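Local coordinates for putative phosphonate binding protein for ABC transporter (Prochlorococcus marinus str. MIT 9301, PDB 5LQ5) that probably serves as the solute-binding component of an ABC transporter, binding inorganic phosphite strongly and methylphosphonate and phosphate only very weakly, at residues N45-A48 against A49-F53; G141-I144 against K145-K148; S155-H158 against D159-I162; N176-V179 against W180-L184. All coordinates share one frame; numbering follows the deposited sequence.

Contact 1: residues N45-A48 against A49-F53. With PO3 (phosphite ion), chain B.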
loop_
_atom_site.group_PDB
_atom_site.type_symbol
_atom_site.label_atom_id
_atom_site.label_comp_id
_atom_site.label_asym_id
_atom_site.label_seq_id
_atom_site.Cartn_x
_atom_site.Cartn_y
_atom_site.Cartn_z
ATOM N N ASN A 45 -10.595 -6.043 -3.364
ATOM C CA ASN A 45 -9.181 -6.347 -3.683
ATOM C C ASN A 45 -8.521 -5.160 -4.395
ATOM O O ASN A 45 -9.178 -4.137 -4.638
ATOM C CB ASN A 45 -9.058 -7.670 -4.442
ATOM C CG ASN A 45 -9.793 -7.681 -5.770
ATOM O OD1 ASN A 45 -9.906 -6.652 -6.454
ATOM N ND2 ASN A 45 -10.319 -8.839 -6.139
ATOM N N TYR A 46 -7.215 -5.268 -4.666
ATOM C CA TYR A 46 -6.499 -4.158 -5.282
ATOM C C TYR A 46 -7.032 -3.851 -6.683
ATOM O O TYR A 46 -7.105 -2.705 -7.059
ATOM C CB TYR A 46 -5.019 -4.442 -5.387
ATOM C CG TYR A 46 -4.153 -4.263 -4.123
ATOM C CD1 TYR A 46 -2.920 -3.612 -4.194
ATOM C CD2 TYR A 46 -4.513 -4.793 -2.896
ATOM C CE1 TYR A 46 -2.115 -3.494 -3.097
ATOM C CE2 TYR A 46 -3.666 -4.737 -1.802
ATOM C CZ TYR A 46 -2.474 -4.065 -1.890
ATOM O OH TYR A 46 -1.617 -3.964 -0.807
ATOM N N ILE A 47 -7.407 -4.890 -7.436
ATOM C CA ILE A 47 -7.920 -4.664 -8.782
ATOM C C ILE A 47 -9.187 -3.836 -8.715
ATOM O O ILE A 47 -9.396 -2.946 -9.528
ATOM C CB ILE A 47 -8.130 -5.979 -9.537
ATOM C CG1 ILE A 47 -6.791 -6.536 -9.937
ATOM C CG2 ILE A 47 -8.998 -5.781 -10.776
ATOM C CD1 ILE A 47 -6.849 -7.980 -10.428
ATOM N N ALA A 48 -10.021 -4.141 -7.743
ATOM C CA ALA A 48 -11.302 -3.427 -7.568
ATOM C C ALA A 48 -11.085 -1.936 -7.254
ATOM O O ALA A 48 -11.933 -1.090 -7.567
ATOM C CB ALA A 48 -12.168 -4.079 -6.506
ATOM N N ALA A 49 -9.996 -1.621 -6.575
ATOM C CA ALA A 49 -9.662 -0.217 -6.316
ATOM C C ALA A 49 -9.333 0.529 -7.613
ATOM O O ALA A 49 -9.839 1.625 -7.871
ATOM C CB ALA A 49 -8.532 -0.127 -5.305
ATOM N N VAL A 50 -8.532 -0.126 -8.452
ATOM C CA VAL A 50 -8.166 0.433 -9.751
ATOM C C VAL A 50 -9.415 0.557 -10.643
ATOM O O VAL A 50 -9.690 1.610 -11.244
ATOM C CB VAL A 50 -7.068 -0.379 -10.437
ATOM C CG1 VAL A 50 -6.819 0.210 -11.835
ATOM C CG2 VAL A 50 -5.786 -0.336 -9.603
ATOM N N THR A 51 -10.179 -0.510 -10.711
ATOM C CA THR A 51 -11.340 -0.497 -11.623
ATOM C C THR A 51 -12.459 0.450 -11.100
ATOM O O THR A 51 -13.106 1.122 -11.851
ATOM C CB THR A 51 -11.869 -1.941 -11.781
ATOM O OG1 THR A 51 -10.826 -2.749 -12.350
ATOM C CG2 THR A 51 -13.146 -1.998 -12.645
ATOM N N GLY A 52 -12.630 0.543 -9.794
ATOM C CA GLY A 52 -13.616 1.477 -9.209
ATOM C C GLY A 52 -13.229 2.929 -9.507
ATOM O O GLY A 52 -14.060 3.813 -9.707
ATOM N N PHE A 53 -11.931 3.171 -9.552
ATOM C CA PHE A 53 -11.430 4.510 -9.903
ATOM C C PHE A 53 -11.715 4.760 -11.389
ATOM O O PHE A 53 -12.278 5.797 -11.741
ATOM C CB PHE A 53 -9.956 4.670 -9.556
ATOM C CG PHE A 53 -9.445 6.065 -9.705
ATOM C CD1 PHE A 53 -9.674 7.023 -8.721
ATOM C CD2 PHE A 53 -8.808 6.458 -10.857
ATOM C CE1 PHE A 53 -9.213 8.318 -8.883
ATOM C CE2 PHE A 53 -8.366 7.749 -11.030
ATOM C CZ PHE A 53 -8.582 8.690 -10.052
HETATM P P PO3 B . 1.355 -1.435 -1.570
HETATM O O1 PO3 B . 2.836 -1.361 -1.070
HETATM O O2 PO3 B . 1.186 -1.302 -3.139
HETATM O O3 PO3 B . 0.639 -2.702 -1.024
#

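Contact 2: residues G141-I144 against K145-K148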
loop_
_atom_site.group_PDB
_atom_site.type_symbol
_atom_site.label_atom_id
_atom_site.label_comp_id
_atom_site.label_asym_id
_atom_site.label_seq_id
_atom_site.Cartn_x
_atom_site.Cartn_y
_atom_site.Cartn_z
ATOM N N GLY A 141 19.082 -13.887 -7.648
ATOM C CA GLY A 141 18.977 -15.142 -8.407
ATOM C C GLY A 141 17.849 -16.063 -8.013
ATOM O O GLY A 141 17.849 -17.230 -8.415
ATOM N N VAL A 142 16.890 -15.524 -7.240
ATOM C CA VAL A 142 15.713 -16.282 -6.796
ATOM C C VAL A 142 14.517 -15.894 -7.680
ATOM O O VAL A 142 14.172 -14.698 -7.787
ATOM C CB VAL A 142 15.369 -16.082 -5.300
ATOM C CG1 VAL A 142 14.237 -17.010 -4.884
ATOM C CG2 VAL A 142 16.616 -16.288 -4.431
ATOM N N GLU A 143 13.883 -16.914 -8.258
ATOM C CA GLU A 143 12.658 -16.769 -9.063
ATOM C C GLU A 143 11.554 -17.557 -8.378
ATOM O O GLU A 143 11.808 -18.489 -7.578
ATOM C CB GLU A 143 12.855 -17.276 -10.499
ATOM C CG GLU A 143 13.915 -16.491 -11.265
ATOM C CD GLU A 143 14.101 -16.956 -12.692
ATOM O OE1 GLU A 143 13.125 -16.919 -13.470
ATOM O OE2 GLU A 143 15.233 -17.332 -13.043
ATOM N N ILE A 144 10.316 -17.223 -8.711
ATOM C CA ILE A 144 9.145 -17.930 -8.142
ATOM C C ILE A 144 9.218 -19.469 -8.292
ATOM O O ILE A 144 8.857 -20.224 -7.372
ATOM C CB ILE A 144 7.815 -17.365 -8.709
ATOM C CG1 ILE A 144 7.635 -15.954 -8.163
ATOM C CG2 ILE A 144 6.627 -18.246 -8.344
ATOM C CD1 ILE A 144 6.507 -15.165 -8.803
ATOM N N LYS A 145 9.698 -19.928 -9.434
ATOM C CA LYS A 145 9.828 -21.365 -9.670
ATOM C C LYS A 145 10.761 -22.111 -8.684
ATOM O O LYS A 145 10.725 -23.320 -8.594
ATOM C CB LYS A 145 10.296 -21.625 -11.092
ATOM C CG LYS A 145 11.727 -21.163 -11.336
ATOM C CD LYS A 145 12.135 -21.474 -12.752
ATOM C CE LYS A 145 13.597 -21.149 -12.923
ATOM N NZ LYS A 145 13.866 -20.985 -14.379
ATOM N N HIS A 146 11.580 -21.368 -7.955
ATOM C CA HIS A 146 12.503 -21.944 -6.949
ATOM C C HIS A 146 11.877 -22.230 -5.599
ATOM O O HIS A 146 12.495 -22.846 -4.742
ATOM C CB HIS A 146 13.704 -21.045 -6.742
ATOM C CG HIS A 146 14.552 -20.901 -7.968
ATOM N ND1 HIS A 146 15.086 -19.700 -8.368
ATOM C CD2 HIS A 146 14.942 -21.809 -8.898
ATOM C CE1 HIS A 146 15.787 -19.869 -9.475
ATOM N NE2 HIS A 146 15.705 -21.139 -9.826
ATOM N N PHE A 147 10.690 -21.709 -5.374
ATOM C CA PHE A 147 9.984 -21.979 -4.137
ATOM C C PHE A 147 9.387 -23.373 -4.131
ATOM O O PHE A 147 9.187 -23.979 -5.189
ATOM C CB PHE A 147 8.922 -20.911 -3.889
ATOM C CG PHE A 147 9.490 -19.509 -3.671
ATOM C CD1 PHE A 147 10.533 -19.277 -2.782
ATOM C CD2 PHE A 147 8.940 -18.418 -4.326
ATOM C CE1 PHE A 147 11.025 -18.004 -2.572
ATOM C CE2 PHE A 147 9.415 -17.144 -4.104
ATOM C CZ PHE A 147 10.459 -16.934 -3.232
ATOM N N LYS A 148 9.120 -23.860 -2.919
ATOM C CA LYS A 148 8.411 -25.130 -2.701
ATOM C C LYS A 148 7.093 -25.067 -3.498
ATOM O O LYS A 148 6.323 -24.100 -3.385
ATOM C CB LYS A 148 8.211 -25.388 -1.180
ATOM C CG LYS A 148 7.636 -26.747 -0.786
ATOM C CD LYS A 148 8.605 -27.884 -1.041
ATOM C CE LYS A 148 9.655 -28.034 0.040
ATOM N NZ LYS A 148 10.613 -29.123 -0.323
#

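Contact 3: residues S155-H158 against D159-I162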
loop_
_atom_site.group_PDB
_atom_site.type_symbol
_atom_site.label_atom_id
_atom_site.label_comp_id
_atom_site.label_asym_id
_atom_site.label_seq_id
_atom_site.Cartn_x
_atom_site.Cartn_y
_atom_site.Cartn_z
ATOM N N SER A 155 -1.294 -13.347 -0.811
ATOM C CA SER A 155 -2.203 -13.314 0.321
ATOM C C SER A 155 -3.281 -12.250 0.182
ATOM O O SER A 155 -4.304 -12.329 0.839
ATOM C CB SER A 155 -1.404 -13.002 1.602
ATOM O OG SER A 155 -1.093 -11.630 1.616
ATOM N N GLY A 156 -3.013 -11.233 -0.638
ATOM C CA GLY A 156 -3.910 -10.093 -0.797
ATOM C C GLY A 156 -3.758 -8.894 0.103
ATOM O O GLY A 156 -4.309 -7.837 -0.155
ATOM N N SER A 157 -3.025 -9.050 1.188
ATOM C CA SER A 157 -2.858 -7.921 2.112
ATOM C C SER A 157 -1.663 -8.162 3.009
ATOM O O SER A 157 -1.238 -9.301 3.235
ATOM C CB SER A 157 -4.106 -7.684 2.959
ATOM O OG SER A 157 -4.059 -8.356 4.227
ATOM N N HIS A 158 -1.144 -7.068 3.559
ATOM C CA HIS A 158 0.031 -7.180 4.432
ATOM C C HIS A 158 -0.333 -7.895 5.742
ATOM O O HIS A 158 0.474 -8.675 6.283
ATOM C CB HIS A 158 0.662 -5.826 4.678
ATOM C CG HIS A 158 1.040 -5.137 3.416
ATOM N ND1 HIS A 158 1.885 -5.706 2.489
ATOM C CD2 HIS A 158 0.567 -3.998 2.851
ATOM C CE1 HIS A 158 1.966 -4.911 1.437
ATOM N NE2 HIS A 158 1.198 -3.858 1.642
ATOM N N ASP A 159 -1.526 -7.621 6.268
ATOM C CA ASP A 159 -1.971 -8.329 7.521
ATOM C C ASP A 159 -2.127 -9.834 7.235
ATOM O O ASP A 159 -1.725 -10.689 8.035
ATOM C CB ASP A 159 -3.257 -7.758 8.092
ATOM C CG ASP A 159 -3.079 -6.420 8.765
ATOM O OD1 ASP A 159 -1.948 -6.077 9.215
ATOM O OD2 ASP A 159 -4.133 -5.747 8.896
ATOM N N ALA A 160 -2.643 -10.155 6.041
ATOM C CA ALA A 160 -2.825 -11.567 5.700
ATOM C C ALA A 160 -1.510 -12.329 5.494
ATOM O O ALA A 160 -1.415 -13.499 5.836
ATOM C CB ALA A 160 -3.722 -11.734 4.500
ATOM N N THR A 161 -0.487 -11.636 4.995
ATOM C CA THR A 161 0.840 -12.228 4.847
ATOM C C THR A 161 1.414 -12.602 6.214
ATOM O O THR A 161 1.860 -13.698 6.415
ATOM C CB THR A 161 1.776 -11.254 4.128
ATOM O OG1 THR A 161 1.231 -11.002 2.837
ATOM C CG2 THR A 161 3.164 -11.773 3.999
ATOM N N ILE A 162 1.318 -11.657 7.153
ATOM C CA ILE A 162 1.785 -11.905 8.531
ATOM C C ILE A 162 1.060 -13.147 9.077
ATOM O O ILE A 162 1.686 -14.037 9.639
ATOM C CB ILE A 162 1.534 -10.682 9.439
ATOM C CG1 ILE A 162 2.486 -9.548 9.061
ATOM C CG2 ILE A 162 1.658 -11.070 10.914
ATOM C CD1 ILE A 162 2.092 -8.201 9.661
HETATM O O HOH W 1 2.401 -8.593 1.907
#

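Contact 4: residues N176-V179 against W180-L184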
loop_
_atom_site.group_PDB
_atom_site.type_symbol
_atom_site.label_atom_id
_atom_site.label_comp_id
_atom_site.label_asym_id
_atom_site.label_seq_id
_atom_site.Cartn_x
_atom_site.Cartn_y
_atom_site.Cartn_z
ATOM N N ASN A 176 4.931 -4.788 3.547
ATOM C CA ASN A 176 5.061 -3.382 3.993
ATOM C C ASN A 176 5.756 -3.321 5.382
ATOM O O ASN A 176 5.277 -3.899 6.348
ATOM C CB ASN A 176 3.635 -2.832 4.033
ATOM C CG ASN A 176 3.510 -1.436 4.573
ATOM O OD1 ASN A 176 4.198 -1.055 5.517
ATOM N ND2 ASN A 176 2.590 -0.662 4.002
ATOM N N LYS A 177 6.850 -2.583 5.495
ATOM C CA LYS A 177 7.653 -2.554 6.765
ATOM C C LYS A 177 6.883 -1.838 7.898
ATOM O O LYS A 177 6.934 -2.249 9.057
ATOM C CB LYS A 177 9.006 -1.873 6.532
ATOM C CG LYS A 177 9.831 -1.662 7.811
ATOM C CD LYS A 177 11.253 -1.290 7.412
ATOM C CE LYS A 177 12.172 -1.129 8.618
ATOM N NZ LYS A 177 11.979 0.197 9.248
ATOM N N GLN A 178 6.155 -0.775 7.546
ATOM C CA GLN A 178 5.298 -0.057 8.529
ATOM C C GLN A 178 4.212 -0.949 9.146
ATOM O O GLN A 178 3.935 -0.898 10.323
ATOM C CB GLN A 178 4.652 1.194 7.908
ATOM C CG GLN A 178 4.038 2.138 8.921
ATOM C CD GLN A 178 5.092 2.815 9.789
ATOM O OE1 GLN A 178 5.947 3.522 9.274
ATOM N NE2 GLN A 178 5.033 2.595 11.107
ATOM N N VAL A 179 3.612 -1.793 8.322
ATOM C CA VAL A 179 2.574 -2.701 8.783
ATOM C C VAL A 179 3.188 -3.748 9.728
ATOM O O VAL A 179 2.610 -4.088 10.749
ATOM C CB VAL A 179 1.799 -3.372 7.620
ATOM C CG1 VAL A 179 0.874 -4.466 8.128
ATOM C CG2 VAL A 179 0.955 -2.344 6.869
ATOM N N TRP A 180 4.360 -4.252 9.364
ATOM C CA TRP A 180 5.092 -5.200 10.190
ATOM C C TRP A 180 5.350 -4.592 11.581
ATOM O O TRP A 180 5.028 -5.187 12.615
ATOM C CB TRP A 180 6.403 -5.573 9.524
ATOM C CG TRP A 180 7.415 -6.221 10.422
ATOM C CD1 TRP A 180 8.618 -5.687 10.812
ATOM C CD2 TRP A 180 7.328 -7.517 11.034
ATOM N NE1 TRP A 180 9.283 -6.579 11.631
ATOM C CE2 TRP A 180 8.516 -7.709 11.777
ATOM C CE3 TRP A 180 6.364 -8.538 11.021
ATOM C CZ2 TRP A 180 8.760 -8.883 12.515
ATOM C CZ3 TRP A 180 6.603 -9.699 11.764
ATOM C CH2 TRP A 180 7.799 -9.853 12.506
ATOM N N GLU A 181 5.859 -3.365 11.582
ATOM C CA GLU A 181 6.127 -2.653 12.871
ATOM C C GLU A 181 4.875 -2.375 13.701
ATOM O O GLU A 181 4.895 -2.530 14.910
ATOM C CB GLU A 181 6.916 -1.369 12.614
ATOM C CG GLU A 181 8.336 -1.660 12.155
ATOM C CD GLU A 181 9.070 -0.453 11.601
ATOM O OE1 GLU A 181 8.545 0.681 11.670
ATOM O OE2 GLU A 181 10.195 -0.649 11.087
ATOM N N ASN A 182 3.796 -1.950 13.052
ATOM C CA ASN A 182 2.489 -1.741 13.731
ATOM C C ASN A 182 1.970 -2.990 14.420
ATOM O O ASN A 182 1.427 -2.931 15.509
ATOM C CB ASN A 182 1.414 -1.256 12.755
ATOM C CG ASN A 182 1.657 0.144 12.287
ATOM O OD1 ASN A 182 2.615 0.790 12.698
ATOM N ND2 ASN A 182 0.813 0.612 11.387
ATOM N N ASN A 183 2.128 -4.119 13.753
ATOM C CA ASN A 183 1.655 -5.407 14.296
ATOM C C ASN A 183 2.519 -5.878 15.469
ATOM O O ASN A 183 2.026 -6.379 16.463
ATOM C CB ASN A 183 1.596 -6.466 13.220
ATOM C CG ASN A 183 0.307 -6.445 12.498
ATOM O OD1 ASN A 183 -0.645 -7.013 12.973
ATOM N ND2 ASN A 183 0.253 -5.780 11.351
ATOM N N LEU A 184 3.812 -5.677 15.324
ATOM C CA LEU A 184 4.816 -6.055 16.322
ATOM C C LEU A 184 4.609 -5.384 17.671
ATOM O O LEU A 184 4.931 -5.942 18.715
ATOM C CB LEU A 184 6.188 -5.697 15.785
ATOM C CG LEU A 184 7.401 -6.505 16.185
ATOM C CD1 LEU A 184 7.116 -7.999 16.270
ATOM C CD2 LEU A 184 8.468 -6.198 15.141
#

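Contact 1: residues N45-A48 against A49-F53
I47 and T51, one helical turn apart, lie side by side and point the same way. T51 N reaches I47 O at 2.8 Å, almost straight in line with the C=O bond. In the conformer given here the threonine hydroxyl stands anti to its own carbonyl carbon, beside its backbone N (chi1 -61°), which turns OG1 back toward the same oxygen from above the carbonyl plane; as T51 has a second conformer, the hydroxyl's share in holding I47 O is doubtful. At the start of the helix, N45 is the N-cap: its OD1 accepts from A48 N at 2.8 Å, while N45 O receives A49 N. V50 folds CG2 over Y46 O at 3.7 Å and packs on helix 65-74 and, with A49, on F63 of strand 60-63. Y46 points away from the turn that follows, and its phenol meets the phosphite with the ring edge, OH giving a hydrogen bond to PO3 O3 at 2.6 Å. S126, S128, T127 N and H158 also bind the ion. The cap therefore supplies A48 N with an acceptor that no earlier helical carbonyl provides, and Y46 meets the phosphite with a neutral hydroxyl donor rather than a positive group.

Contact 2: residues G141-I144 against K145-K148
E143 O takes the shortest bond of this turn, from H146 N at 2.9 Å, with the donor well above the carbonyl plane. The imidazole in turn accepts: E143 N gives its hydrogen to H146 ND1 at 3.0 Å and 167°, though from a position tilted 29° out of the ring plane. Accepting at ND1 is consistent with a neutral ring protonated on NE2. H146 CG lies beside its backbone N (chi1 -64°), and this swings the ring back along the preceding residues, where V142 CA comes to its edge and K145 CG lies over one face, offset toward the rim. A second turn bond, F147 N to I144 O at 3.1 Å, follows directly. The phenyl ring of F147 has E143 O over one face, and V142 CG1 meets its CE1 at 4.1 Å, the two side chains crossing at about a right angle. E143 and K145 run alongside each other, OE2 and NZ 4.1 Å apart, beyond a salt bridge. G141 ends helix 127-139 in a Schellman motif with positive phi. From there the 3-10 turn leads toward strand 153-154, with V142 and F147 packed on L137 of helix 127-139 and F147 stacked on F119 of strand 119-121.

Contact 3: residues S155-H158 against D159-I162
T161 reaches back from the first turn of its helix to S155 and S157, and its side chain can be followed outward. CB rests 3.6 Å from H158 O and a little farther from S157 O. OG1, anti to the carbonyl carbon of its own residue (chi1 -61°), is turned toward the start of the helix, where S155 OG lies at 2.7 Å and S157 O at 3.0 Å from it. A water 2.8 Å from OG1 joins the hydroxyl to H158 ND1, so the threonine serves as a second-shell partner of the imidazole. T161 N adds a bond to S157 O, tilted 21° from the carbonyl plane. Farther round the turn, S157 OG accepts from A160 N at 2.9 Å as the N-cap, with A160 CB packed against it at 3.4 Å. H158 directs NE2 to O3 of the phosphite, while D159 OD2 accepts from the backbone N of N15. Coming after the short loop that follows strand 153-154, the N-capped start of helix 158-167 brings H158 into the phosphite pocket, in the cleft of a periplasmic binding protein fold.

Contact 4: residues N176-V179 against W180-L184
The backbone passes from strand 172-176 straight into helix 177-186, with i to i+4 bonds from W180 N, E181 N, N182 N and N183 N back to the carbonyls of N176, K177, Q178 and V179. K177 and E181 form a salt bridge one turn apart: NZ meets OE2 at 2.7 Å on the syn side, 16° out of the carboxylate plane. The lysine chain runs extended and then bends at its last torsion (chi4 -80°), which turns the ammonium group in to OE2, close to the carboxylate plane, with CE 3.2 Å from the same oxygen. Q178 bends at chi2 instead, and its NE2 makes a weak but straight bond of 3.4 Å to N182 OD1, the two amide planes 45° apart. N182 ND2 bonds to N248. This is the strand-to-helix corner of a periplasmic binding protein lobe, and N176 serves as N-cap, OD1 accepting from V179 N at 3.0 Å from above the plane of its amide. N176 ND2 goes to Y206 OH, a residue of the phosphite pocket, which makes N176 a second-shell contributor there. V179 O is gripped twice by N183, whose backbone N and ND2, each at 3.0 Å, come to opposite faces of the carbonyl plane. V179 and N183 point the same way, CG1 3.5 Å from ND2. L184 CD2 lies over one face of the W180 indole, 3.3 Å above its plane and offset toward the rim, and W180 packs on V93 and V95 of strand 92-97.

Contacts 1 and 3 approach the phosphite together: their centres are about 17 Å apart, yet Y46 OH comes within 3.7 Å of H158 NE2, and both atoms bond to O3 of the ion. Y46 CE2 also packs on G156 O at 3.6 Å. Contact 4 backs contact 3, their centres about 11 Å apart, with D159 OD1 probably hydrogen-bonded to N183 ND2 at 3.1 Å and H158 ND1 merely packed against N176 N. It stays about 7 Å from contact 1 at the nearest atoms. Contact 2 is remote, its nearest atoms about 11 Å from contact 3 and about 15 Å from contacts 1 and 4, and lies in the loop between helix 127-139 and strand 153-154, away from the phosphite.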